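Local coordinates for Serine/threonine/tyrosine-interacting protein (PDB 2R0B), which serves as a catalytically inactive phosphatase that retains the kinases ERK1 and ERK2 in the nucleus and, by binding the F-box of FBXW7, blocks its assembly into a ubiquitin ligase, at residues I37-Q42 / I49-Q54; S24-L29 / Q55-L60; R4-I9 / Q30-T35; L62-N67 / I73-M78. One frame throughout, in Å; residues are numbered along the deposited sequence.

Contact 1: I37-Q42 / I49-Q54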
# COMPACT_ATOMS: atom_id res chain seq x y z
N ILE A 37 7.99 3.57 -3.98
CA ILE A 37 7.65 2.52 -3.02
C ILE A 37 7.13 3.13 -1.71
O ILE A 37 7.75 4.04 -1.16
CB ILE A 37 8.89 1.64 -2.71
CG1 ILE A 37 9.44 1.01 -4.00
CG2 ILE A 37 8.57 0.59 -1.63
CD1 ILE A 37 10.73 0.21 -3.80
N ILE A 38 5.95 2.71 -1.28
CA ILE A 38 5.45 3.06 0.06
C ILE A 38 5.87 1.89 0.95
O ILE A 38 5.43 0.77 0.76
CB ILE A 38 3.92 3.29 0.12
CG1 ILE A 38 3.50 4.42 -0.82
CG2 ILE A 38 3.50 3.64 1.57
CD1 ILE A 38 2.00 4.70 -0.82
N CYS A 39 6.75 2.18 1.91
CA CYS A 39 7.34 1.15 2.79
C CYS A 39 6.75 1.34 4.19
O CYS A 39 7.07 2.34 4.85
CB CYS A 39 8.86 1.33 2.77
SG CYS A 39 9.79 0.47 4.09
N ILE A 40 5.86 0.44 4.62
CA ILE A 40 5.10 0.61 5.86
C ILE A 40 5.61 -0.39 6.90
O ILE A 40 5.70 -1.57 6.61
CB ILE A 40 3.60 0.33 5.66
CG1 ILE A 40 2.97 1.31 4.66
CG2 ILE A 40 2.86 0.36 7.03
CD1 ILE A 40 1.76 0.72 3.91
N ARG A 41 5.91 0.10 8.09
CA ARG A 41 6.43 -0.75 9.17
C ARG A 41 6.38 0.00 10.50
O ARG A 41 6.28 1.23 10.50
CB ARG A 41 7.87 -1.19 8.84
CG ARG A 41 9.00 -0.20 9.15
CD ARG A 41 8.91 1.18 8.50
NE ARG A 41 10.02 2.01 8.96
CZ ARG A 41 10.03 2.75 10.06
NH1 ARG A 41 11.13 3.43 10.38
NH2 ARG A 41 8.95 2.82 10.84
N GLN A 42 6.41 -0.74 11.61
CA GLN A 42 6.62 -0.15 12.94
C GLN A 42 8.09 0.13 13.09
O GLN A 42 8.91 -0.53 12.47
CB GLN A 42 6.30 -1.16 14.06
CG GLN A 42 4.91 -1.71 14.15
CD GLN A 42 4.76 -2.57 15.40
OE1 GLN A 42 4.79 -3.80 15.32
NE2 GLN A 42 4.64 -1.93 16.56
N ILE A 49 12.56 -4.21 7.65
CA ILE A 49 11.67 -3.55 6.71
C ILE A 49 12.11 -2.08 6.56
O ILE A 49 11.88 -1.25 7.45
CB ILE A 49 10.19 -3.60 7.10
CG1 ILE A 49 9.73 -5.02 7.39
CG2 ILE A 49 9.31 -3.04 5.96
CD1 ILE A 49 8.33 -5.07 7.94
N LYS A 50 12.72 -1.79 5.43
CA LYS A 50 13.37 -0.51 5.21
C LYS A 50 13.63 -0.26 3.72
O LYS A 50 13.58 -1.19 2.92
CB LYS A 50 14.69 -0.48 5.99
CG LYS A 50 15.80 -1.27 5.30
CD LYS A 50 17.08 -1.25 6.11
CE LYS A 50 17.22 -2.48 6.97
NZ LYS A 50 17.74 -3.66 6.19
N PRO A 51 13.89 1.00 3.34
CA PRO A 51 14.28 1.24 1.94
C PRO A 51 15.61 0.57 1.61
O PRO A 51 16.60 0.77 2.34
CB PRO A 51 14.40 2.76 1.88
CG PRO A 51 13.55 3.24 2.96
CD PRO A 51 13.75 2.27 4.07
N ASN A 52 15.62 -0.24 0.56
CA ASN A 52 16.85 -0.94 0.17
C ASN A 52 17.59 -0.38 -1.02
O ASN A 52 18.71 -0.83 -1.33
CB ASN A 52 16.59 -2.43 -0.02
CG ASN A 52 16.17 -3.12 1.26
OD1 ASN A 52 16.90 -3.10 2.26
ND2 ASN A 52 15.00 -3.74 1.23
N PHE A 53 16.99 0.59 -1.70
CA PHE A 53 17.59 1.13 -2.90
C PHE A 53 17.57 2.64 -2.79
O PHE A 53 16.69 3.29 -3.35
CB PHE A 53 16.87 0.63 -4.14
CG PHE A 53 16.72 -0.88 -4.18
CD1 PHE A 53 17.79 -1.69 -4.55
CD2 PHE A 53 15.50 -1.48 -3.86
CE1 PHE A 53 17.65 -3.09 -4.57
CE2 PHE A 53 15.35 -2.86 -3.90
CZ PHE A 53 16.43 -3.67 -4.26
N GLN A 54 18.58 3.17 -2.10
CA GLN A 54 18.62 4.59 -1.75
C GLN A 54 18.59 5.48 -2.97
O GLN A 54 17.95 6.54 -2.97
CB GLN A 54 19.85 4.92 -0.87
CG GLN A 54 20.09 3.93 0.30
CD GLN A 54 18.86 3.74 1.18
OE1 GLN A 54 18.17 4.71 1.53
NE2 GLN A 54 18.56 2.49 1.53
O HOH W 1 12.24 1.48 7.81

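Contact 2: S24-L29 / Q55-L60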
# COMPACT_ATOMS: atom_id res chain seq x y z
N SER A 24 17.68 -8.36 -3.41
CA SER A 24 17.67 -9.42 -4.42
C SER A 24 16.57 -9.27 -5.46
O SER A 24 16.65 -9.85 -6.57
CB SER A 24 17.55 -10.78 -3.74
OG SER A 24 17.74 -11.82 -4.67
N LYS A 25 15.53 -8.50 -5.13
CA LYS A 25 14.39 -8.32 -6.03
C LYS A 25 14.53 -7.15 -7.02
O LYS A 25 13.60 -6.86 -7.78
CB LYS A 25 13.07 -8.22 -5.24
CG LYS A 25 12.61 -9.55 -4.64
CD LYS A 25 11.98 -10.46 -5.69
CE LYS A 25 11.69 -11.86 -5.16
NZ LYS A 25 10.84 -12.60 -6.14
N LEU A 26 15.68 -6.48 -7.02
CA LEU A 26 15.88 -5.36 -7.97
C LEU A 26 15.48 -5.68 -9.42
O LEU A 26 14.71 -4.92 -10.00
CB LEU A 26 17.30 -4.81 -7.92
CG LEU A 26 17.54 -3.54 -8.74
CD1 LEU A 26 16.55 -2.43 -8.34
CD2 LEU A 26 18.97 -3.10 -8.54
N PRO A 27 15.97 -6.81 -9.98
CA PRO A 27 15.56 -7.18 -11.34
C PRO A 27 14.04 -7.22 -11.54
O PRO A 27 13.54 -6.76 -12.57
CB PRO A 27 16.14 -8.59 -11.50
CG PRO A 27 17.35 -8.57 -10.67
CD PRO A 27 16.97 -7.77 -9.44
N VAL A 28 13.31 -7.76 -10.56
CA VAL A 28 11.84 -7.86 -10.64
C VAL A 28 11.22 -6.47 -10.62
O VAL A 28 10.36 -6.17 -11.45
CB VAL A 28 11.27 -8.76 -9.52
CG1 VAL A 28 9.77 -8.74 -9.50
CG2 VAL A 28 11.78 -10.20 -9.70
N LEU A 29 11.71 -5.62 -9.72
CA LEU A 29 11.24 -4.26 -9.62
C LEU A 29 11.49 -3.48 -10.90
O LEU A 29 10.59 -2.79 -11.38
CB LEU A 29 11.85 -3.55 -8.40
CG LEU A 29 11.49 -4.21 -7.06
CD1 LEU A 29 12.43 -3.66 -6.00
CD2 LEU A 29 10.05 -3.99 -6.64
N GLN A 55 19.24 5.03 -4.04
CA GLN A 55 19.49 5.88 -5.19
C GLN A 55 18.54 5.63 -6.36
O GLN A 55 18.52 6.41 -7.30
CB GLN A 55 20.95 5.74 -5.64
CG GLN A 55 21.98 6.38 -4.71
CD GLN A 55 21.99 7.91 -4.79
OE1 GLN A 55 21.12 8.57 -4.20
NE2 GLN A 55 22.96 8.46 -5.51
N LEU A 56 17.75 4.55 -6.30
CA LEU A 56 17.00 4.11 -7.47
C LEU A 56 15.50 4.38 -7.46
O LEU A 56 14.85 4.34 -8.51
CB LEU A 56 17.24 2.61 -7.73
CG LEU A 56 18.67 2.17 -8.07
CD1 LEU A 56 18.85 0.69 -7.94
CD2 LEU A 56 19.09 2.63 -9.46
N PHE A 57 14.94 4.65 -6.29
CA PHE A 57 13.49 4.75 -6.16
C PHE A 57 13.16 5.92 -5.27
O PHE A 57 14.00 6.34 -4.45
CB PHE A 57 12.91 3.48 -5.52
CG PHE A 57 13.15 2.22 -6.31
CD1 PHE A 57 12.53 2.01 -7.53
CD2 PHE A 57 13.98 1.22 -5.82
CE1 PHE A 57 12.77 0.84 -8.26
CE2 PHE A 57 14.23 0.06 -6.56
CZ PHE A 57 13.62 -0.13 -7.79
N ARG A 58 11.94 6.44 -5.40
CA ARG A 58 11.40 7.39 -4.43
C ARG A 58 10.57 6.65 -3.38
O ARG A 58 9.68 5.86 -3.73
CB ARG A 58 10.55 8.46 -5.11
CG ARG A 58 11.31 9.33 -6.11
CD ARG A 58 10.49 10.53 -6.54
NE ARG A 58 11.23 11.40 -7.45
CZ ARG A 58 10.74 12.52 -7.98
NH1 ARG A 58 9.49 12.90 -7.70
NH2 ARG A 58 11.49 13.25 -8.80
N TYR A 59 10.85 6.89 -2.11
CA TYR A 59 10.21 6.17 -1.03
C TYR A 59 9.26 7.06 -0.25
O TYR A 59 9.45 8.28 -0.17
CB TYR A 59 11.27 5.61 -0.07
CG TYR A 59 11.98 4.39 -0.58
CD1 TYR A 59 11.51 3.10 -0.30
CD2 TYR A 59 13.14 4.51 -1.34
CE1 TYR A 59 12.17 1.96 -0.76
CE2 TYR A 59 13.81 3.39 -1.81
CZ TYR A 59 13.32 2.12 -1.52
OH TYR A 59 14.01 1.01 -1.95
N LEU A 60 8.23 6.44 0.34
CA LEU A 60 7.43 7.05 1.38
C LEU A 60 7.38 6.05 2.52
O LEU A 60 6.80 4.98 2.39
CB LEU A 60 6.02 7.38 0.87
CG LEU A 60 5.06 8.00 1.87
CD1 LEU A 60 5.62 9.34 2.30
CD2 LEU A 60 3.66 8.25 1.27

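Contact 3: R4-I9 / Q30-T35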
# COMPACT_ATOMS: atom_id res chain seq x y z
N ARG A 4 4.33 -14.41 -0.45
CA ARG A 4 5.67 -13.80 -0.33
C ARG A 4 6.12 -13.04 -1.59
O ARG A 4 7.30 -12.71 -1.74
CB ARG A 4 6.71 -14.83 0.13
CG ARG A 4 6.37 -15.46 1.50
CD ARG A 4 7.53 -16.25 2.11
NE ARG A 4 8.55 -15.39 2.70
CZ ARG A 4 8.49 -14.89 3.94
NH1 ARG A 4 7.45 -15.17 4.73
NH2 ARG A 4 9.46 -14.11 4.40
N GLU A 5 5.18 -12.76 -2.49
CA GLU A 5 5.43 -11.99 -3.70
C GLU A 5 4.41 -10.86 -3.87
O GLU A 5 3.36 -10.86 -3.21
CB GLU A 5 5.43 -12.89 -4.95
CG GLU A 5 4.12 -13.60 -5.25
CD GLU A 5 4.22 -14.61 -6.40
OE1 GLU A 5 5.35 -14.92 -6.83
OE2 GLU A 5 3.17 -15.08 -6.89
N MET A 6 4.74 -9.91 -4.74
CA MET A 6 3.85 -8.77 -5.03
C MET A 6 2.89 -9.08 -6.19
O MET A 6 3.25 -9.82 -7.13
CB MET A 6 4.67 -7.48 -5.31
CG MET A 6 5.42 -7.43 -6.66
SD MET A 6 6.31 -5.88 -7.05
CE MET A 6 6.86 -6.22 -8.75
N GLN A 7 1.68 -8.53 -6.10
CA GLN A 7 0.70 -8.63 -7.17
C GLN A 7 0.35 -7.26 -7.73
O GLN A 7 0.24 -6.31 -6.96
CB GLN A 7 -0.57 -9.30 -6.66
CG GLN A 7 -0.39 -10.81 -6.46
CD GLN A 7 0.14 -11.11 -5.09
OE1 GLN A 7 -0.31 -10.53 -4.12
NE2 GLN A 7 1.08 -12.04 -4.99
N GLU A 8 0.16 -7.16 -9.05
CA GLU A 8 -0.46 -5.97 -9.62
C GLU A 8 -1.94 -5.93 -9.30
O GLU A 8 -2.70 -6.84 -9.67
CB GLU A 8 -0.25 -5.85 -11.14
CG GLU A 8 -0.42 -4.40 -11.65
CD GLU A 8 0.11 -4.13 -13.08
OE1 GLU A 8 0.71 -5.03 -13.71
OE2 GLU A 8 -0.09 -3.00 -13.59
N ILE A 9 -2.36 -4.88 -8.62
CA ILE A 9 -3.73 -4.78 -8.15
C ILE A 9 -4.57 -4.00 -9.15
O ILE A 9 -5.73 -4.35 -9.45
CB ILE A 9 -3.78 -4.07 -6.79
CG1 ILE A 9 -2.97 -4.86 -5.72
CG2 ILE A 9 -5.23 -3.87 -6.34
CD1 ILE A 9 -3.38 -6.33 -5.56
N GLN A 30 12.67 -3.64 -11.50
CA GLN A 30 13.01 -2.86 -12.69
C GLN A 30 12.22 -3.37 -13.88
O GLN A 30 11.74 -2.56 -14.67
CB GLN A 30 14.52 -2.87 -12.93
CG GLN A 30 15.26 -2.24 -11.74
CD GLN A 30 16.75 -2.03 -11.94
OE1 GLN A 30 17.46 -2.92 -12.44
NE2 GLN A 30 17.23 -0.86 -11.51
N LYS A 31 12.05 -4.69 -13.99
CA LYS A 31 11.27 -5.30 -15.09
C LYS A 31 9.83 -4.81 -15.12
O LYS A 31 9.25 -4.67 -16.20
CB LYS A 31 11.30 -6.83 -15.00
CG LYS A 31 10.42 -7.59 -16.02
CD LYS A 31 10.61 -9.10 -15.89
CE LYS A 31 10.14 -9.60 -14.52
NZ LYS A 31 10.69 -10.94 -14.17
N HIS A 32 9.25 -4.55 -13.95
CA HIS A 32 7.89 -4.03 -13.87
C HIS A 32 7.79 -2.49 -13.87
O HIS A 32 6.69 -1.94 -13.76
CB HIS A 32 7.17 -4.64 -12.65
CG HIS A 32 6.77 -6.07 -12.84
ND1 HIS A 32 7.49 -7.12 -12.30
CD2 HIS A 32 5.73 -6.62 -13.51
CE1 HIS A 32 6.90 -8.26 -12.62
NE2 HIS A 32 5.84 -7.99 -13.36
N GLY A 33 8.94 -1.81 -14.01
CA GLY A 33 8.98 -0.36 -14.10
C GLY A 33 8.57 0.33 -12.82
O GLY A 33 8.01 1.43 -12.88
N ILE A 34 8.83 -0.31 -11.68
CA ILE A 34 8.54 0.32 -10.37
C ILE A 34 9.46 1.52 -10.19
O ILE A 34 10.66 1.40 -10.41
CB ILE A 34 8.84 -0.65 -9.19
CG1 ILE A 34 7.94 -1.89 -9.20
CG2 ILE A 34 8.82 0.09 -7.85
CD1 ILE A 34 6.47 -1.57 -9.35
N THR A 35 8.90 2.65 -9.77
CA THR A 35 9.67 3.88 -9.57
C THR A 35 9.48 4.48 -8.18
O THR A 35 10.29 5.31 -7.75
CB THR A 35 9.29 4.97 -10.61
OG1 THR A 35 7.89 5.22 -10.57
CG2 THR A 35 9.71 4.54 -12.00

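Contact 4: L62-N67 / I73-M78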
# COMPACT_ATOMS: atom_id res chain seq x y z
N LEU A 62 6.26 4.92 6.25
CA LEU A 62 5.18 5.20 7.19
C LEU A 62 5.33 4.32 8.42
O LEU A 62 5.24 3.09 8.34
CB LEU A 62 3.79 4.95 6.56
CG LEU A 62 3.39 5.77 5.34
CD1 LEU A 62 2.02 5.35 4.79
CD2 LEU A 62 3.42 7.28 5.59
N ASP A 63 5.58 4.98 9.54
CA ASP A 63 5.69 4.30 10.83
C ASP A 63 4.28 4.02 11.35
O ASP A 63 3.61 4.90 11.92
CB ASP A 63 6.52 5.19 11.76
CG ASP A 63 6.48 4.73 13.21
OD1 ASP A 63 6.21 3.54 13.45
OD2 ASP A 63 6.76 5.57 14.11
N ILE A 64 3.82 2.79 11.13
CA ILE A 64 2.43 2.40 11.45
C ILE A 64 2.42 1.02 12.09
O ILE A 64 3.05 0.10 11.57
CB ILE A 64 1.55 2.33 10.15
CG1 ILE A 64 1.40 3.72 9.52
CG2 ILE A 64 0.17 1.69 10.47
CD1 ILE A 64 0.74 3.80 8.18
N ALA A 65 1.72 0.88 13.23
CA ALA A 65 1.48 -0.43 13.85
C ALA A 65 0.25 -1.12 13.28
O ALA A 65 -0.75 -0.45 12.95
CB ALA A 65 1.33 -0.27 15.33
N ASP A 66 0.30 -2.44 13.16
CA ASP A 66 -0.88 -3.22 12.74
C ASP A 66 -1.78 -3.57 13.92
O ASP A 66 -1.76 -4.69 14.44
CB ASP A 66 -0.49 -4.48 11.96
CG ASP A 66 -1.70 -5.23 11.42
OD1 ASP A 66 -2.74 -4.58 11.18
OD2 ASP A 66 -1.62 -6.46 11.24
N ASN A 67 -2.55 -2.59 14.38
CA ASN A 67 -3.54 -2.83 15.42
C ASN A 67 -4.76 -1.92 15.27
O ASN A 67 -4.65 -0.85 14.68
CB ASN A 67 -2.93 -2.78 16.83
CG ASN A 67 -2.59 -1.39 17.28
OD1 ASN A 67 -3.48 -0.56 17.51
ND2 ASN A 67 -1.31 -1.13 17.48
N ILE A 73 -5.96 6.73 8.97
CA ILE A 73 -6.71 7.73 8.19
C ILE A 73 -5.94 9.05 8.03
O ILE A 73 -6.00 9.69 6.98
CB ILE A 73 -8.14 7.95 8.74
CG1 ILE A 73 -8.97 8.82 7.80
CG2 ILE A 73 -8.09 8.50 10.17
CD1 ILE A 73 -10.44 8.97 8.22
N ARG A 74 -5.17 9.43 9.06
CA ARG A 74 -4.34 10.64 8.96
C ARG A 74 -3.40 10.66 7.73
O ARG A 74 -3.01 11.74 7.28
CB ARG A 74 -3.52 10.84 10.25
CG ARG A 74 -2.52 9.72 10.52
CD ARG A 74 -1.85 9.85 11.85
NE ARG A 74 -1.21 8.61 12.24
CZ ARG A 74 -0.03 8.52 12.86
NH1 ARG A 74 0.67 9.60 13.17
NH2 ARG A 74 0.46 7.32 13.16
N PHE A 75 -3.06 9.48 7.21
CA PHE A 75 -2.10 9.39 6.09
C PHE A 75 -2.76 9.11 4.73
O PHE A 75 -2.05 9.16 3.69
CB PHE A 75 -1.01 8.32 6.35
CG PHE A 75 -0.02 8.66 7.45
CD1 PHE A 75 0.71 9.85 7.41
CD2 PHE A 75 0.19 7.78 8.51
CE1 PHE A 75 1.60 10.16 8.45
CE2 PHE A 75 1.08 8.07 9.54
CZ PHE A 75 1.80 9.26 9.50
N PHE A 76 -4.07 8.87 4.69
CA PHE A 76 -4.73 8.62 3.41
C PHE A 76 -4.51 9.74 2.36
O PHE A 76 -4.22 9.43 1.23
CB PHE A 76 -6.21 8.25 3.57
CG PHE A 76 -6.44 6.92 4.26
CD1 PHE A 76 -5.46 5.94 4.27
CD2 PHE A 76 -7.66 6.63 4.85
CE1 PHE A 76 -5.68 4.69 4.91
CE2 PHE A 76 -7.89 5.40 5.49
CZ PHE A 76 -6.91 4.43 5.50
N PRO A 77 -4.66 11.03 2.75
CA PRO A 77 -4.40 12.08 1.75
C PRO A 77 -2.97 12.05 1.20
O PRO A 77 -2.80 12.21 -0.01
CB PRO A 77 -4.70 13.39 2.53
CG PRO A 77 -5.72 12.93 3.58
CD PRO A 77 -5.15 11.60 4.02
N MET A 78 -2.00 11.77 2.08
CA MET A 78 -0.58 11.70 1.75
C MET A 78 -0.32 10.61 0.72
O MET A 78 0.36 10.81 -0.29
CB MET A 78 0.21 11.43 3.05
CG MET A 78 1.74 11.23 2.94
SD MET A 78 2.59 11.04 4.55
CE MET A 78 1.96 12.41 5.52
O HOH W 2 2.43 5.02 14.43

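Contact 1: I37-Q42 / I49-Q54
Ile49 brings its CG2 methyl down onto strand 36-41, where it meets two side chains at once: its distance to Cys39 SG is 4.0 Å, and to Arg41 CB 3.7 Å. Cys39 is small enough to let the loop come close, and its sulfur, swung anti to the backbone N (chi1 165°), also lies 3.9 Å from Lys50 CA, under the loop backbone itself. Pro51 adds the flank of its ring at CD. The strand belongs to the central mixed sheet of the dual-specificity phosphatase fold, and the loop running over it continues into Phe53 and Gln54, part of the motif that interacts with FBXW7. Arg41 serves this border with both halves of its chain. The aliphatic half slides alongside Ile49, pointing the opposite way, with CG 3.5 Å from Ile49 O; a bend at chi2 (-57°) then leads to the guanidinium end, which meets a water. This water sits in the guanidinium plane at its edge, accepting from Arg41 NE at 2.6 Å and donating to Ile49 O at 2.8 Å, so arginine and loop carbonyl are joined although no direct hydrogen bond spans the two segments. Arg41 NH2 is bonded to Asn43 OD1.

Contact 2: S24-L29 / Q55-L60
Phe57 pushes the far end of its ring into a notch between Leu26 and Leu29, two leucines one turn apart on helix 26-31. Its CZ is the bump: it stands 3.8 Å from Leu26 CD1, on one wall of the notch, and 3.9 Å from Leu29 CB, on the other. Both of these leucine atoms lie obliquely to the ring; the Leu29 side chain as a whole crosses that of Phe57 at about a right angle, adding CD1 at 4.1 Å from Phe57 CZ. A flat, stiff ring suits this place because it can span the gap between helix and loop, where Leu26 CA and Leu56 CA are still 9.5 Å apart, while the branched leucines shape the hollow that receives it.

Leu56 closes the outer side. The Leu26 side chain leaves the helix with CG opposite the backbone N (chi1 -173°), which brings its fork to Leu56, and Leu26 CD2 lies 3.8 Å from Leu56 CD1. Leu56 also rests its CB over one face of the neighbouring Phe57 ring, toward the rim. Phe53 packs on Leu26, Leu29 and Phe57, its ring plane turned about 75° from that of Phe57. In this dual-specificity phosphatase fold, the short helix 26-31 thus packs on the loop leading into edge strand 58-63, directly after Phe53, Gln54 and Gln55, the motif that interacts with FBXW7.

Contact 3: R4-I9 / Q30-T35
Met6 extends its terminal methyl to the ring of His32, CE lying 3.7 Å from ND1. This small contact ties the N-terminal approach to strand 7-10, an outermost strand of the phosphatase-type mixed sheet, to the Schellman motif that ends helix 26-31. The methyl comes at the imidazole obliquely, and the two side chains slide past each other in opposite directions. Met6 also reaches toward Ile34, with CE 4.5 Å from CG1, the outer limit of packing distance. An unbranched, flexible thioether suits the task: CG sits between the backbone N and the carbonyl carbon (chi1 72°), and beyond it the chain runs straight, which carries the methyl far from its own backbone.

The second shell fixes what Met6 touches. His32 ND1 is hydrogen-bonded to Val28 O, one turn back in the helix, so the imidazole is restrained in its rotation and its polar ND1 is satisfied despite the methyl beside it. Phe14 of strand 13-16 is a shared neighbour, packing on Met6 and Ile34 and meeting the His32 ring with the planes about 65° apart.

Farther out, the helix end determines where His32 and Ile34 stand. Gly33 takes a positive phi (68°), a conformation that glycine adopts readily, and the chain leaves the helix there and leads into the buried Ile34. Two bonds back into the last turn close the cap: Ile34 N probably bonds to Leu29 O, and Gly33 N donates to Gln30 O at 3.0 Å.

Contact 4: L62-N67 / I73-M78
At the junction where edge strand 58-63 gives way to the turn leading into helix 76-88, Leu62 lays its CD2 methyl over one face of the Phe75 ring. The CH-pi geometry is good: CD2 is 4.2 Å from the ring centroid and 13° off the normal. Ile64, next on the same side of the chain, adds its CD1 at 4.0 Å from Phe75 CD2, in an oblique approach. Branched aliphatic residues suit this surface, since their methyls can spread over a broad aromatic ring. Strand and helix form one half of the crossover to strand 93-96, and the Ile64-Asn67 loop appears to correspond to the one that carries the general acid in active dual-specificity phosphatases; Asp66 OD1 here bonds to Ser102 and Asn137.

Arg74 lies on the opposite face of Phe75. Its CG is 3.9 Å above the ring plane toward the rim; chi1 (63°) sets the direction, and the chain then runs out extended alongside the ring, placing Phe75 CE2 over the centre of the guanidinium face. At the guanidinium edge a water sits in plane; it donates to Asp63 O at 2.8 Å and accepts only weakly from Arg74 NH2.

Contacts 1, 2 and 4 share the paired strands 36-41 and 58-63, probably joined by backbone bonds from Cys39 N to Leu60 O and from Ile64 N to Arg41 O. A loop and a longer helix pack on this pair, while the short helix packs on the loop leading into it. Contact 2 uses the body of helix 26-31, contact 3 the turn that ends it. Each contact runs from buried residues (Cys39 and Ile49; Leu29; Ile34; Leu62 and Ile64) toward the surface, reaching exposed Lys50, Leu56, and Asp63 with Arg74 in contacts 1, 2 and 4. Contacts 2 and 3 meet through side chains alone, whereas contacts 1 and 4 add a water joining an arginine to a backbone carbonyl.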